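Local coordinates for protein cytochrome P450 (Rhodococcus erythropolis, PDB 3WEC) that probably hydroxylates the quinoline nitrogen of aurachin alkaloids as a heme-dependent cytochrome P450 monooxygenase, a step essential for their antibiotic activity, at residues A24-Y27 against P28-R32. Numbering follows the deposited sequence.
Sequences ADPY and PVYAR
Two backbone amides grip Pro26 O at the start of helix 27-36, near the N-terminus of this P450 fold: Tyr30 N at 2.8 Å, and Val29 N more weakly at 3.0 Å. Ala31 N follows with a bond of 2.7 Å to Tyr27 O, so the helical pattern is set from the first residues. Ahead of it, Asp25 places a carboxylate at the helix entrance; with CG anti to the backbone N (chi1 -170°), its OD2 accepts a long, weak capping bond of 3.4 Å from Tyr27 N. A short acidic side chain suits this place, since its negative charge would interact favourably with the helix dipole. Proline suits position 28, in the first turn, where its lack of an N-H costs no i to i-4 helical bond; its CD lies against the Asp25 carboxylate.

Pro26 and Tyr30 run side by side, and Pro26 CB sits over the face of the phenol ring in a CH-pi contact, 4.0 Å from its centroid; proline suits this place by offering a compact apolar ring to the aromatic face. Tyr30 also turns an edge toward the face of Tyr27 in an offset edge-to-face pair, planes at 77°. Both tyrosines are buried, and the residue type fits, joining an aromatic ring for packing to a hydroxyl that finds a polar partner: Tyr27 OH bonds Glu297 and Tyr30 OH bonds His301, whose ring meets both phenols. Arg333 adds a cation-pi contact to Tyr27. Between the two phenols the closest approach is from Tyr27 CD1 to Tyr30 CD1, 3.6 Å.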
# COMPACT_ATOMS: atom_id res chain seq x y z
N ALA A 24 -16.21 -5.11 -6.39
CA ALA A 24 -17.11 -4.88 -5.22
C ALA A 24 -17.10 -5.97 -4.14
O ALA A 24 -17.36 -5.69 -2.97
CB ALA A 24 -18.54 -4.65 -5.69
N ASP A 25 -16.86 -7.21 -4.54
CA ASP A 25 -16.71 -8.32 -3.61
C ASP A 25 -15.93 -9.42 -4.30
O ASP A 25 -16.43 -10.06 -5.21
CB ASP A 25 -18.05 -8.85 -3.07
CG ASP A 25 -17.86 -9.85 -1.93
OD1 ASP A 25 -18.84 -10.52 -1.54
OD2 ASP A 25 -16.71 -9.98 -1.41
N PRO A 26 -14.66 -9.60 -3.88
CA PRO A 26 -13.83 -10.59 -4.53
C PRO A 26 -13.68 -11.87 -3.71
O PRO A 26 -13.24 -12.89 -4.25
CB PRO A 26 -12.47 -9.87 -4.67
CG PRO A 26 -12.58 -8.59 -3.94
CD PRO A 26 -13.85 -8.60 -3.17
N TYR A 27 -14.06 -11.82 -2.44
CA TYR A 27 -13.85 -12.94 -1.50
C TYR A 27 -14.54 -14.26 -1.85
O TYR A 27 -13.90 -15.31 -1.80
CB TYR A 27 -14.12 -12.51 -0.07
CG TYR A 27 -13.33 -11.27 0.24
CD1 TYR A 27 -11.96 -11.36 0.52
CD2 TYR A 27 -13.93 -10.01 0.19
CE1 TYR A 27 -11.21 -10.22 0.77
CE2 TYR A 27 -13.18 -8.86 0.42
CZ TYR A 27 -11.83 -8.97 0.71
OH TYR A 27 -11.11 -7.82 0.96
N PRO A 28 -15.83 -14.23 -2.22
CA PRO A 28 -16.39 -15.54 -2.59
C PRO A 28 -15.64 -16.17 -3.77
O PRO A 28 -15.65 -17.40 -3.90
CB PRO A 28 -17.85 -15.23 -2.97
CG PRO A 28 -18.17 -13.98 -2.23
CD PRO A 28 -16.87 -13.18 -2.13
N VAL A 29 -15.02 -15.34 -4.61
CA VAL A 29 -14.29 -15.82 -5.79
C VAL A 29 -12.90 -16.29 -5.38
O VAL A 29 -12.38 -17.26 -5.93
CB VAL A 29 -14.21 -14.75 -6.90
CG1 VAL A 29 -13.32 -15.23 -8.05
CG2 VAL A 29 -15.61 -14.38 -7.40
N TYR A 30 -12.32 -15.58 -4.41
CA TYR A 30 -11.09 -15.99 -3.73
C TYR A 30 -11.31 -17.33 -3.04
O TYR A 30 -10.39 -18.14 -2.95
CB TYR A 30 -10.68 -14.96 -2.67
CG TYR A 30 -10.13 -13.62 -3.17
CD1 TYR A 30 -10.19 -12.49 -2.37
CD2 TYR A 30 -9.53 -13.50 -4.41
CE1 TYR A 30 -9.69 -11.27 -2.78
CE2 TYR A 30 -9.00 -12.28 -4.83
CZ TYR A 30 -9.09 -11.16 -4.02
OH TYR A 30 -8.58 -9.93 -4.47
N ALA A 31 -12.52 -17.53 -2.52
CA ALA A 31 -12.88 -18.79 -1.91
C ALA A 31 -12.84 -19.93 -2.96
O ALA A 31 -12.14 -20.93 -2.75
CB ALA A 31 -14.24 -18.70 -1.21
N ARG A 32 -13.56 -19.75 -4.07
CA ARG A 32 -13.55 -20.69 -5.22
C ARG A 32 -12.11 -21.06 -5.56
O ARG A 32 -11.78 -22.23 -5.61
CB ARG A 32 -14.24 -20.10 -6.46
CG ARG A 32 -15.77 -20.13 -6.48
CD ARG A 32 -16.27 -20.07 -7.92
NE ARG A 32 -16.32 -21.41 -8.50
CZ ARG A 32 -16.29 -21.70 -9.80
NH1 ARG A 32 -16.18 -20.74 -10.71
NH2 ARG A 32 -16.34 -22.97 -10.19